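Local coordinates for pirin-like protein (Geobacillus kaustophilus, PDB 2P17) that is of unknown function but binds one iron ion per subunit and belongs to the pirin family of two-domain cupin proteins, at residues D87-T92 with H99-A104; L71-F74 with H80-L83; V13-N18 with L42-F47; L112-N117 with L238-E243; K135-R140 with R148-S153. All blocks are in the same frame, centred on the assembly; numbering follows the deposited sequence.

Interaction 1 of 5, residues D87-T92 with H99-A104; sequences DVQWMT and HKEDPA. With FE (Fe (III) ion), chain B.
Strands 88-92 and 99-103 run nearly antiparallel, at 162°, but their axes stay 11.1 Å apart, so they face each other across the barrel interior and are not paired edge to edge. Side chains of Gln89 and Met91 on one strand and of His99 and Glu101 on the other fill the gap. Gln89 NE2 donates to Glu101 OE1 over 2.9 Å; the acceptor lies in the amide plane of Gln89, whereas the donor stands above the carboxylate, whose plane is turned 71° from the amide. Glu101 OE2 takes the N-H of His99 ND1 at 2.8 Å, with the carboxylate oxygen in the ring plane and the ring approaching on its anti side. Together with the metal bond this is likely to set the rotation of the imidazole, with His99 NE2 1.9 Å from the iron. The Glu101 chain bends at CB-CG (chi2 -58°), bringing its carboxylate back beside the histidine of its own strand. Met91, a selenomethionine, lays CE obliquely against the His99 ring, 3.6 Å from ND1. Without the carboxylate, as with a leucine here, His99 ND1 and Gln89 NE2 would probably lose their shared acceptor and the imidazole a restraint on its turning. Glu101 is a predicted iron ligand, yet here its carboxylate serves as second shell, while His57 joins His99 at the ion. Tyr129 and Thr64 also bond the Gln89 amide, and His73 of strand 71-75 gives a further bond to Glu101 OE2. Strand 88-92 is itself paired between strands 60-66 and 128-132.

Interaction 2 of 5, residues L71-F74 with H80-L83; sequences LEHF and HSTL
His73 and Ser81 form a hydrogen-bonded antiparallel pair: His73 N reaches Ser81 O at 2.8 Å, and Ser81 N returns to His73 O at 2.9 Å. On the face they share, Ser81 OG lies 3.2 Å from His73 CB, oblique to the imidazole. Leu71 and Leu83 make the other hydrogen-bonded pair, bonded both ways through their backbones. On the same face Leu71 CB packs 4.3 Å from Leu83 CB. The non-hydrogen-bonded pairs turn to the other face. There the CB of Phe74 sits 4.2 Å from the His80 ring centroid as a CH-pi contact, and Phe74 CD1 lies over the same ring face; the ring planes are inclined at 51°, an oblique meeting. These alternating pairs define the beta hairpin of strands 71-75 and 79-83, which ends the four-stranded sheet carrying His57 and His99 of the iron site. A trans chi1 of 166° extends the His73 imidazole from the face shared with Ser81, Leu71 and Leu83, where ND1 bonds Glu101, NE2 bonds Asp75 and the ring stacks on Tyr129. That tyrosine also bonds Ser81 OG, while Arg49 makes a salt bridge with Glu72 on the more exposed face.

Interaction 3 of 5, residues V13-N18 with L42-F47; sequences VQMTTN and LMEDIF
Two strands that do not pair directly, 3-19 and 39-47, meet here through side chains, with strand 22-26 hydrogen-bonded to both; the contact lies across this one intervening strand of the curled cupin-type sheet. Met15, a selenomethionine, and Glu44 have the nearest CA atoms, 8.2 Å apart, a spacing too wide for backbone pairing. The Glu44 side chain is extended, and it crosses that of Met15 at about a right angle. Glu44 OE1 lies 3.0 Å from Met15 SE and 3.3 Å from Met15 CE, a close approach of oxygen to selenium. Met15 bends at its last torsion (chi3 74°), carrying CE on to Ile46 CD1 at 3.8 Å. Val13 also places CG1 3.7 Å from Glu44 OE1. That carboxylate oxygen is therefore bordered by the Val13 CG1 and Met15 CE methyls, the selenium and the Met15 CG methylene, whereas OE2 is held by a hydrogen bond from His110 NE2. Replacing Glu44 by a shorter alanine is likely to deprive His110 of this acceptor and to open a gap beside the Met15 side chain. Around the contact, Tyr193 of strand 189-196 touches Val13 and Glu44, Arg23 of strand 22-26 touches Met15, and strand 109-117, which carries His110 and pairs with 39-47, lies against Ile46 as well.

Interaction 4 of 5, residues L112-N117 with L238-E243; sequences LQLWVN and LLYAGE
Leu114 slides its CD2 methyl past the ring of Tyr240, the two side chains running in opposite directions, with CD2 3.6 Å from Tyr240 CD1 and 3.8 Å from Tyr240 CE1. The methyl meets the ring obliquely. The Leu114 CA-CB torsion is trans (chi1 178°), which puts its isobutyl group alongside the aromatic. Two residues earlier on each strand, Leu112 and Leu238 reach for one another tip to tip, their CD1 atoms 3.6 Å apart. Tyr240 stretches across the gap as far as Leu112, its OH lying 4.1 Å from Leu112 CB. That hydroxyl does not reach the opposing backbone itself; a single water spans the remainder, 2.8 Å from Tyr240 OH and 2.9 Å from Leu112 O, to which it donates. The water links the two strands within an otherwise apolar interface. Strand axes 10.4 Å apart and 10° from parallel exclude backbone pairing, and the four touching residues are all buried, so the strands meet as facing layers. The two strands belong to the N-terminal and C-terminal cupin domains of the pirin architecture, and the centre of the contact lies about 4 Å from the centre of the chain. Strand 109-117 is flanked by 39-47 and 60-66, with Phe39 and Leu42 on Leu114; strand 235-242 lies between 167-174 and 189-196, whose Phe191 meets the Tyr240 ring.

Interaction 5 of 5, residues K135-R140 with R148-S153; sequences KDMPVR and RVFSGS
Met137, a selenomethionine, supplies the dense side of this contact. Its CB rests 3.4 Å from Val149 O and 3.8 Å from Arg148 CG, while CG presses obliquely on the Phe150 ring, 3.6 Å from Phe150 CD1. A chi2 of -56° sets SE beside the same ring, 5.1 Å from its centroid, a Met-aromatic contact of oblique geometry. Phe150 and Val149 are buried, and Pro138 closes in with its CD 3.6 Å from Val149 O. Beside these contacts Val149 N donates to Pro138 O at 3.0 Å, with an N-H...O angle of 179°. Next to this bond Val139 and Arg148 form a non-hydrogen-bonded antiparallel pair, within the beta hairpin of strands 139-142 and 145-149. The looser side belongs to Val139 and the end of Arg148, both partly exposed. There a water stands in for direct contact, donating to Met137 O and accepting from Arg148 NE at 2.8 Å in the guanidinium plane. Arg148 NH1 has its stronger partner in Glu171, a salt bridge that ties the hairpin to strand 167-174. That strand also faces the classic beta bulge in which Phe150 and Ser151 both oppose Met169, where the chain turns its corner. The chemistry is thus divided: Val149 O is buried against Met137 and has no polar partner in the model, while the water and the Glu171 salt bridge lie on the Arg148 side, so between the two segments the inner half rests on packing and a single backbone hydrogen bond.

Interactions 1 and 4 are fully buried, whereas interactions 2, 3 and 5 are only partly so. Interactions 1 and 2 sit side by side, centres 5 Å apart, on neighbouring strands 97-103 and 71-75, and share a polar network behind the iron. Interaction 2 alone is a full backbone ladder; interactions 1, 3 and 4 join strands not paired with each other through side chains, respectively mainly polar, mixed and mainly apolar. Interactions 3 and 4 hold the adjacent strands 39-47 and 109-117 and touch through Met43 O and Gln113 N. Interaction 5 lies within the chain loop closed by interaction 4, on the opposite side of the chain's centre from interaction 3, and reaches interaction 1 where Phe150 packs on Val88.

Interaction 1 of 5, residues D87-T92 with H99-A104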
# COMPACT_ATOMS: atom_id res chain seq x y z
N ASP A 87 -5.11 6.14 8.55
CA ASP A 87 -4.79 7.24 7.64
C ASP A 87 -3.59 6.92 6.76
O ASP A 87 -2.77 6.06 7.09
CB ASP A 87 -4.50 8.52 8.43
CG ASP A 87 -5.72 9.07 9.16
OD1 ASP A 87 -6.86 8.84 8.71
OD2 ASP A 87 -5.50 9.74 10.20
N VAL A 88 -3.51 7.63 5.64
CA VAL A 88 -2.44 7.43 4.66
C VAL A 88 -1.81 8.78 4.31
O VAL A 88 -2.45 9.82 4.39
CB VAL A 88 -3.00 6.71 3.39
CG1 VAL A 88 -2.03 6.74 2.20
CG2 VAL A 88 -3.37 5.25 3.73
N GLN A 89 -0.52 8.76 3.99
CA GLN A 89 0.11 9.92 3.36
C GLN A 89 0.86 9.49 2.11
O GLN A 89 1.40 8.38 2.04
CB GLN A 89 1.02 10.68 4.33
CG GLN A 89 2.20 9.85 4.81
CD GLN A 89 2.95 10.45 6.00
OE1 GLN A 89 2.66 11.55 6.46
NE2 GLN A 89 3.94 9.71 6.50
N TRP A 90 0.91 10.39 1.14
CA TRP A 90 1.52 10.13 -0.15
C TRP A 90 2.56 11.23 -0.37
O TRP A 90 2.21 12.40 -0.55
CB TRP A 90 0.45 10.20 -1.23
CG TRP A 90 0.75 9.43 -2.48
CD1 TRP A 90 1.65 9.78 -3.48
CD2 TRP A 90 0.16 8.20 -2.88
NE1 TRP A 90 1.63 8.82 -4.47
CE2 TRP A 90 0.73 7.84 -4.12
CE3 TRP A 90 -0.81 7.35 -2.30
CZ2 TRP A 90 0.37 6.66 -4.79
CZ3 TRP A 90 -1.16 6.18 -2.96
CH2 TRP A 90 -0.57 5.85 -4.20
N MSE A 91 3.84 10.86 -0.35
CA MSE A 91 4.88 11.86 -0.48
C MSE A 91 5.64 11.63 -1.77
O MSE A 91 6.26 10.58 -1.95
CB MSE A 91 5.83 11.83 0.71
CG MSE A 91 6.81 12.99 0.68
SE MSE A 91 8.22 12.89 2.01
CE MSE A 91 7.40 11.71 3.30
N THR A 92 5.57 12.60 -2.67
CA THR A 92 6.35 12.56 -3.90
C THR A 92 7.68 13.25 -3.63
O THR A 92 7.71 14.45 -3.37
CB THR A 92 5.60 13.28 -5.04
OG1 THR A 92 4.29 12.73 -5.14
CG2 THR A 92 6.34 13.14 -6.37
N HIS A 99 12.62 14.03 4.90
CA HIS A 99 11.46 13.73 5.73
C HIS A 99 11.85 13.03 7.02
O HIS A 99 12.97 12.52 7.15
CB HIS A 99 10.47 12.86 4.94
CG HIS A 99 10.78 11.40 4.98
ND1 HIS A 99 9.94 10.48 5.56
CD2 HIS A 99 11.85 10.71 4.53
CE1 HIS A 99 10.47 9.27 5.46
NE2 HIS A 99 11.63 9.39 4.83
N LYS A 100 10.92 13.00 7.97
CA LYS A 100 11.06 12.18 9.17
C LYS A 100 9.67 11.80 9.65
O LYS A 100 8.77 12.64 9.69
CB LYS A 100 11.79 12.93 10.28
CG LYS A 100 11.91 12.15 11.58
CD LYS A 100 12.78 12.88 12.59
CE LYS A 100 12.48 12.38 14.00
NZ LYS A 100 13.65 12.48 14.91
N GLU A 101 9.50 10.52 9.99
CA GLU A 101 8.25 10.02 10.55
C GLU A 101 8.53 9.69 12.00
O GLU A 101 9.40 8.86 12.29
CB GLU A 101 7.75 8.79 9.78
CG GLU A 101 7.79 8.93 8.25
CD GLU A 101 6.98 10.11 7.73
OE1 GLU A 101 5.98 10.49 8.37
OE2 GLU A 101 7.33 10.63 6.65
N ASP A 102 7.82 10.35 12.92
CA ASP A 102 8.11 10.21 14.34
C ASP A 102 6.81 10.02 15.13
O ASP A 102 5.90 10.84 15.02
CB ASP A 102 8.85 11.46 14.84
CG ASP A 102 9.74 11.18 16.05
OD1 ASP A 102 10.10 10.01 16.28
OD2 ASP A 102 10.10 12.15 16.75
N PRO A 103 6.69 8.93 15.91
CA PRO A 103 5.49 8.82 16.74
C PRO A 103 5.33 9.97 17.73
O PRO A 103 6.31 10.53 18.22
CB PRO A 103 5.69 7.50 17.49
CG PRO A 103 6.62 6.72 16.58
CD PRO A 103 7.56 7.76 16.06
N ALA A 104 4.07 10.30 18.02
CA ALA A 104 3.76 11.24 19.10
C ALA A 104 4.29 10.68 20.43
O ALA A 104 4.42 9.47 20.59
CB ALA A 104 2.26 11.45 19.19
FE FE B . 12.52 7.72 4.46

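Interaction 2 of 5, residues L71-F74 with H80-L83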
# COMPACT_ATOMS: atom_id res chain seq x y z
N LEU A 71 1.08 9.25 14.38
CA LEU A 71 2.33 9.58 13.69
C LEU A 71 2.46 11.08 13.41
O LEU A 71 1.50 11.71 12.96
CB LEU A 71 2.44 8.79 12.38
CG LEU A 71 3.74 8.86 11.57
CD1 LEU A 71 4.92 8.33 12.38
CD2 LEU A 71 3.62 8.08 10.27
N GLU A 72 3.64 11.62 13.69
CA GLU A 72 3.98 12.99 13.30
C GLU A 72 4.86 12.93 12.06
O GLU A 72 5.92 12.29 12.05
CB GLU A 72 4.73 13.70 14.43
CG GLU A 72 3.88 13.95 15.66
CD GLU A 72 4.65 14.52 16.83
OE1 GLU A 72 5.82 14.93 16.67
OE2 GLU A 72 4.08 14.55 17.94
N HIS A 73 4.40 13.60 11.01
CA HIS A 73 5.16 13.65 9.75
C HIS A 73 5.84 15.00 9.58
O HIS A 73 5.27 16.05 9.87
CB HIS A 73 4.25 13.41 8.56
CG HIS A 73 4.88 13.77 7.25
ND1 HIS A 73 5.75 12.93 6.59
CD2 HIS A 73 4.81 14.90 6.49
CE1 HIS A 73 6.18 13.51 5.49
NE2 HIS A 73 5.62 14.71 5.41
N PHE A 74 7.08 14.97 9.10
CA PHE A 74 7.74 16.17 8.62
C PHE A 74 8.30 15.95 7.22
O PHE A 74 8.88 14.90 6.94
CB PHE A 74 8.88 16.59 9.56
CG PHE A 74 9.77 17.64 8.96
CD1 PHE A 74 9.38 18.97 8.97
CD2 PHE A 74 10.96 17.28 8.33
CE1 PHE A 74 10.18 19.95 8.38
CE2 PHE A 74 11.76 18.25 7.74
CZ PHE A 74 11.38 19.58 7.77
N HIS A 80 5.01 20.22 8.72
CA HIS A 80 4.46 19.24 9.65
C HIS A 80 3.02 18.84 9.39
O HIS A 80 2.17 19.67 9.05
CB HIS A 80 4.55 19.74 11.09
CG HIS A 80 5.85 19.46 11.75
ND1 HIS A 80 6.13 18.25 12.35
CD2 HIS A 80 6.96 20.22 11.89
CE1 HIS A 80 7.36 18.28 12.83
NE2 HIS A 80 7.88 19.46 12.57
N SER A 81 2.76 17.54 9.57
CA SER A 81 1.41 17.01 9.52
C SER A 81 1.30 15.85 10.50
O SER A 81 2.29 15.45 11.11
CB SER A 81 1.08 16.53 8.11
OG SER A 81 1.77 15.33 7.82
N THR A 82 0.09 15.33 10.68
CA THR A 82 -0.13 14.17 11.54
C THR A 82 -0.99 13.13 10.84
O THR A 82 -1.74 13.45 9.91
CB THR A 82 -0.80 14.54 12.88
OG1 THR A 82 -2.03 15.23 12.63
CG2 THR A 82 0.12 15.42 13.75
N LEU A 83 -0.83 11.89 11.28
CA LEU A 83 -1.64 10.76 10.81
C LEU A 83 -2.07 9.95 12.01
O LEU A 83 -1.29 9.77 12.94
CB LEU A 83 -0.85 9.83 9.88
CG LEU A 83 -0.54 10.17 8.41
CD1 LEU A 83 0.09 8.98 7.73
CD2 LEU A 83 -1.75 10.65 7.61

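Interaction 3 of 5, residues V13-N18 with L42-F47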
# COMPACT_ATOMS: atom_id res chain seq x y z
N VAL A 13 5.37 -12.56 6.37
CA VAL A 13 6.32 -11.58 6.88
C VAL A 13 6.99 -12.11 8.15
O VAL A 13 6.31 -12.62 9.04
CB VAL A 13 5.63 -10.20 7.13
CG1 VAL A 13 6.57 -9.20 7.79
CG2 VAL A 13 5.12 -9.65 5.81
N GLN A 14 8.32 -12.03 8.18
CA GLN A 14 9.13 -12.41 9.34
C GLN A 14 9.71 -11.14 9.95
O GLN A 14 10.61 -10.52 9.37
CB GLN A 14 10.28 -13.36 8.94
CG GLN A 14 9.87 -14.61 8.17
CD GLN A 14 11.05 -15.51 7.82
OE1 GLN A 14 11.74 -16.03 8.71
NE2 GLN A 14 11.27 -15.72 6.53
N MSE A 15 9.19 -10.75 11.10
CA MSE A 15 9.64 -9.53 11.77
C MSE A 15 10.90 -9.77 12.57
O MSE A 15 11.12 -10.86 13.10
CB MSE A 15 8.54 -8.95 12.65
CG MSE A 15 7.30 -8.63 11.85
SE MSE A 15 6.13 -7.45 12.78
CE MSE A 15 7.14 -5.80 12.60
N THR A 16 11.73 -8.73 12.65
CA THR A 16 12.96 -8.77 13.42
C THR A 16 13.03 -7.56 14.33
O THR A 16 12.46 -6.51 14.02
CB THR A 16 14.22 -8.81 12.50
OG1 THR A 16 15.40 -9.00 13.30
CG2 THR A 16 14.37 -7.53 11.69
N THR A 17 13.74 -7.69 15.44
CA THR A 17 13.93 -6.57 16.35
C THR A 17 15.20 -5.80 15.99
O THR A 17 16.32 -6.34 16.05
CB THR A 17 13.92 -7.05 17.81
OG1 THR A 17 12.64 -7.65 18.08
CG2 THR A 17 14.13 -5.89 18.76
N ASN A 18 15.02 -4.55 15.57
CA ASN A 18 16.14 -3.67 15.23
C ASN A 18 16.77 -3.09 16.48
O ASN A 18 17.99 -3.01 16.60
CB ASN A 18 15.68 -2.50 14.34
CG ASN A 18 15.16 -2.95 13.01
OD1 ASN A 18 15.87 -2.92 12.00
ND2 ASN A 18 13.90 -3.35 12.98
N LEU A 42 8.23 -2.59 0.32
CA LEU A 42 7.17 -2.35 1.28
C LEU A 42 7.67 -2.88 2.61
O LEU A 42 8.00 -4.06 2.72
CB LEU A 42 5.88 -3.07 0.89
CG LEU A 42 4.72 -2.94 1.90
CD1 LEU A 42 4.30 -1.48 2.14
CD2 LEU A 42 3.53 -3.75 1.41
N MSE A 43 7.75 -1.98 3.59
CA MSE A 43 8.30 -2.30 4.90
C MSE A 43 7.25 -2.10 5.98
O MSE A 43 6.52 -1.10 5.97
CB MSE A 43 9.48 -1.38 5.17
CG MSE A 43 10.19 -1.63 6.47
SE MSE A 43 11.90 -0.75 6.44
CE MSE A 43 12.66 -1.68 4.91
N GLU A 44 7.18 -3.05 6.91
CA GLU A 44 6.35 -2.94 8.10
C GLU A 44 7.22 -2.50 9.25
O GLU A 44 8.29 -3.06 9.47
CB GLU A 44 5.69 -4.29 8.42
CG GLU A 44 4.84 -4.26 9.69
CD GLU A 44 4.47 -5.65 10.20
OE1 GLU A 44 5.26 -6.61 10.02
OE2 GLU A 44 3.39 -5.78 10.81
N ASP A 45 6.77 -1.49 9.99
CA ASP A 45 7.53 -0.97 11.13
C ASP A 45 6.64 -0.83 12.35
O ASP A 45 5.49 -0.42 12.25
CB ASP A 45 8.14 0.39 10.80
CG ASP A 45 9.23 0.28 9.75
OD1 ASP A 45 10.36 -0.12 10.10
OD2 ASP A 45 8.95 0.62 8.58
N ILE A 46 7.20 -1.20 13.50
CA ILE A 46 6.59 -0.89 14.78
C ILE A 46 7.64 -0.09 15.53
O ILE A 46 8.73 -0.61 15.80
CB ILE A 46 6.22 -2.17 15.56
CG1 ILE A 46 5.24 -3.03 14.76
CG2 ILE A 46 5.68 -1.81 16.95
CD1 ILE A 46 4.95 -4.37 15.36
N PHE A 47 7.34 1.17 15.85
CA PHE A 47 8.39 2.05 16.35
C PHE A 47 7.91 3.12 17.33
O PHE A 47 6.73 3.48 17.34
CB PHE A 47 9.23 2.65 15.21
CG PHE A 47 8.45 3.49 14.22
CD1 PHE A 47 8.67 4.86 14.14
CD2 PHE A 47 7.54 2.90 13.34
CE1 PHE A 47 7.99 5.63 13.21
CE2 PHE A 47 6.84 3.66 12.41
CZ PHE A 47 7.06 5.04 12.35

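Interaction 4 of 5, residues L112-N117 with L238-E243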
# COMPACT_ATOMS: atom_id res chain seq x y z
N LEU A 112 2.86 0.71 7.53
CA LEU A 112 3.36 0.08 6.31
C LEU A 112 3.86 1.17 5.39
O LEU A 112 3.11 2.10 5.09
CB LEU A 112 2.24 -0.70 5.61
CG LEU A 112 1.85 -1.98 6.33
CD1 LEU A 112 0.47 -2.43 5.90
CD2 LEU A 112 2.90 -3.07 6.08
N GLN A 113 5.12 1.08 4.97
CA GLN A 113 5.76 2.10 4.15
C GLN A 113 6.10 1.54 2.77
O GLN A 113 6.97 0.68 2.66
CB GLN A 113 7.04 2.60 4.83
CG GLN A 113 7.75 3.71 4.09
CD GLN A 113 7.17 5.07 4.40
OE1 GLN A 113 5.99 5.20 4.72
NE2 GLN A 113 8.00 6.09 4.31
N LEU A 114 5.41 2.05 1.75
CA LEU A 114 5.59 1.61 0.36
C LEU A 114 6.44 2.62 -0.40
O LEU A 114 6.27 3.82 -0.22
CB LEU A 114 4.21 1.50 -0.29
CG LEU A 114 4.14 1.11 -1.76
CD1 LEU A 114 4.28 -0.41 -1.89
CD2 LEU A 114 2.83 1.59 -2.37
N TRP A 115 7.35 2.13 -1.23
CA TRP A 115 8.05 3.00 -2.19
C TRP A 115 7.56 2.72 -3.58
O TRP A 115 7.44 1.56 -3.99
CB TRP A 115 9.56 2.75 -2.16
CG TRP A 115 10.27 3.23 -0.94
CD1 TRP A 115 9.72 3.66 0.23
CD2 TRP A 115 11.69 3.30 -0.77
NE1 TRP A 115 10.71 4.01 1.12
CE2 TRP A 115 11.93 3.80 0.53
CE3 TRP A 115 12.78 3.00 -1.60
CZ2 TRP A 115 13.23 4.00 1.03
CZ3 TRP A 115 14.08 3.20 -1.10
CH2 TRP A 115 14.28 3.69 0.20
N VAL A 116 7.28 3.80 -4.30
CA VAL A 116 6.83 3.70 -5.69
C VAL A 116 7.88 4.38 -6.56
O VAL A 116 8.32 5.49 -6.25
CB VAL A 116 5.48 4.40 -5.89
CG1 VAL A 116 4.94 4.13 -7.30
CG2 VAL A 116 4.46 3.96 -4.85
N ASN A 117 8.30 3.73 -7.63
CA ASN A 117 9.28 4.35 -8.52
C ASN A 117 8.64 5.49 -9.31
O ASN A 117 7.45 5.45 -9.61
CB ASN A 117 9.83 3.30 -9.49
CG ASN A 117 11.15 3.71 -10.09
OD1 ASN A 117 11.81 4.64 -9.63
ND2 ASN A 117 11.57 2.98 -11.13
N LEU A 238 -5.01 -4.51 2.75
CA LEU A 238 -4.65 -3.46 1.80
C LEU A 238 -4.24 -4.09 0.49
O LEU A 238 -3.43 -5.00 0.47
CB LEU A 238 -3.51 -2.60 2.35
CG LEU A 238 -3.84 -1.74 3.57
CD1 LEU A 238 -2.55 -1.27 4.21
CD2 LEU A 238 -4.74 -0.58 3.20
N LEU A 239 -4.82 -3.61 -0.61
CA LEU A 239 -4.45 -4.06 -1.95
C LEU A 239 -3.74 -2.93 -2.66
O LEU A 239 -4.23 -1.79 -2.69
CB LEU A 239 -5.70 -4.49 -2.74
CG LEU A 239 -5.54 -5.07 -4.15
CD1 LEU A 239 -6.66 -6.04 -4.47
CD2 LEU A 239 -5.51 -3.95 -5.20
N TYR A 240 -2.58 -3.24 -3.25
CA TYR A 240 -1.77 -2.27 -3.98
C TYR A 240 -1.54 -2.81 -5.37
O TYR A 240 -1.09 -3.94 -5.52
CB TYR A 240 -0.40 -2.14 -3.34
CG TYR A 240 -0.32 -1.69 -1.90
CD1 TYR A 240 -0.11 -0.35 -1.59
CD2 TYR A 240 -0.37 -2.61 -0.85
CE1 TYR A 240 0.04 0.07 -0.25
CE2 TYR A 240 -0.22 -2.20 0.48
CZ TYR A 240 -0.02 -0.86 0.77
OH TYR A 240 0.13 -0.47 2.08
N ALA A 241 -1.82 -2.01 -6.41
CA ALA A 241 -1.52 -2.44 -7.77
C ALA A 241 -1.21 -1.21 -8.59
O ALA A 241 -1.84 -0.18 -8.39
CB ALA A 241 -2.69 -3.20 -8.36
N GLY A 242 -0.24 -1.30 -9.49
CA GLY A 242 0.13 -0.13 -10.24
C GLY A 242 0.59 -0.44 -11.64
O GLY A 242 0.87 -1.59 -11.98
N GLU A 243 0.71 0.61 -12.44
CA GLU A 243 1.17 0.47 -13.81
C GLU A 243 2.70 0.39 -13.82
O GLU A 243 3.36 1.33 -13.38
CB GLU A 243 0.73 1.69 -14.59
CG GLU A 243 1.21 1.71 -16.02
CD GLU A 243 0.55 2.84 -16.78
OE1 GLU A 243 1.07 3.97 -16.70
OE2 GLU A 243 -0.47 2.58 -17.45
O HOH W 1 1.64 1.83 2.58

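Interaction 5 of 5, residues K135-R140 with R148-S153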
# COMPACT_ATOMS: atom_id res chain seq x y z
N LYS A 135 -11.31 9.17 6.61
CA LYS A 135 -12.67 9.69 6.55
C LYS A 135 -12.98 10.48 5.27
O LYS A 135 -14.14 10.63 4.90
CB LYS A 135 -12.97 10.54 7.79
CG LYS A 135 -12.17 11.84 7.84
NZ LYS A 135 -14.38 14.67 10.56
N ASP A 136 -11.94 10.97 4.60
CA ASP A 136 -12.11 11.79 3.40
C ASP A 136 -12.09 10.99 2.10
O ASP A 136 -12.34 11.55 1.04
CB ASP A 136 -11.04 12.90 3.33
CG ASP A 136 -11.18 13.94 4.44
OD1 ASP A 136 -12.32 14.20 4.89
OD2 ASP A 136 -10.14 14.50 4.86
N MSE A 137 -11.78 9.69 2.19
CA MSE A 137 -11.69 8.86 1.01
C MSE A 137 -13.04 8.32 0.59
O MSE A 137 -13.89 8.04 1.44
CB MSE A 137 -10.73 7.69 1.24
CG MSE A 137 -9.29 8.08 1.51
SE MSE A 137 -8.46 9.19 0.12
CE MSE A 137 -8.49 10.89 1.07
N PRO A 138 -13.25 8.16 -0.74
CA PRO A 138 -14.51 7.56 -1.15
C PRO A 138 -14.53 6.06 -0.84
O PRO A 138 -13.48 5.46 -0.64
CB PRO A 138 -14.56 7.84 -2.66
CG PRO A 138 -13.11 7.91 -3.08
CD PRO A 138 -12.37 8.48 -1.89
N VAL A 139 -15.73 5.49 -0.74
CA VAL A 139 -15.88 4.12 -0.31
C VAL A 139 -16.93 3.43 -1.17
O VAL A 139 -17.99 4.00 -1.43
CB VAL A 139 -16.28 4.06 1.18
CG1 VAL A 139 -17.55 4.84 1.45
CG2 VAL A 139 -16.41 2.62 1.67
N ARG A 140 -16.60 2.22 -1.63
CA ARG A 140 -17.59 1.28 -2.14
C ARG A 140 -18.22 0.59 -0.95
O ARG A 140 -17.56 -0.15 -0.24
CB ARG A 140 -16.93 0.18 -2.97
CG ARG A 140 -16.78 0.46 -4.42
CD ARG A 140 -15.98 -0.69 -5.07
NE ARG A 140 -16.72 -1.94 -5.19
CZ ARG A 140 -16.15 -3.12 -5.42
NH1 ARG A 140 -14.83 -3.21 -5.56
NH2 ARG A 140 -16.88 -4.23 -5.51
N ARG A 148 -12.43 1.00 0.76
CA ARG A 148 -12.05 2.41 0.86
C ARG A 148 -10.92 2.66 -0.12
O ARG A 148 -9.93 1.95 -0.12
CB ARG A 148 -11.61 2.73 2.28
CG ARG A 148 -11.35 4.19 2.55
CD ARG A 148 -11.12 4.42 4.03
NE ARG A 148 -12.35 4.23 4.80
CZ ARG A 148 -12.64 3.18 5.56
NH1 ARG A 148 -11.82 2.12 5.70
NH2 ARG A 148 -13.81 3.17 6.20
N VAL A 149 -11.09 3.65 -0.98
CA VAL A 149 -10.16 3.88 -2.07
C VAL A 149 -9.21 5.02 -1.69
O VAL A 149 -9.63 6.18 -1.61
CB VAL A 149 -10.89 4.19 -3.40
CG1 VAL A 149 -9.89 4.23 -4.55
CG2 VAL A 149 -11.98 3.16 -3.66
N PHE A 150 -7.94 4.70 -1.49
CA PHE A 150 -6.91 5.70 -1.17
C PHE A 150 -6.23 6.25 -2.41
O PHE A 150 -5.72 7.37 -2.39
CB PHE A 150 -5.88 5.13 -0.20
CG PHE A 150 -6.38 5.06 1.21
CD1 PHE A 150 -6.31 6.19 2.02
CD2 PHE A 150 -6.92 3.89 1.74
CE1 PHE A 150 -6.76 6.16 3.33
CE2 PHE A 150 -7.38 3.85 3.06
CZ PHE A 150 -7.31 4.99 3.85
N SER A 151 -6.22 5.45 -3.47
CA SER A 151 -5.65 5.87 -4.76
C SER A 151 -6.24 5.03 -5.86
O SER A 151 -6.57 3.85 -5.64
CB SER A 151 -4.13 5.73 -4.74
OG SER A 151 -3.56 6.31 -5.91
N GLY A 152 -6.39 5.61 -7.04
CA GLY A 152 -6.92 4.87 -8.18
C GLY A 152 -8.40 4.62 -8.03
O GLY A 152 -9.14 5.49 -7.57
N SER A 153 -8.83 3.43 -8.43
CA SER A 153 -10.27 3.18 -8.45
C SER A 153 -10.66 1.76 -8.12
O SER A 153 -9.86 0.83 -8.23
CB SER A 153 -10.84 3.52 -9.82
OG SER A 153 -10.32 2.63 -10.78
O HOH W 2 -13.76 6.52 4.01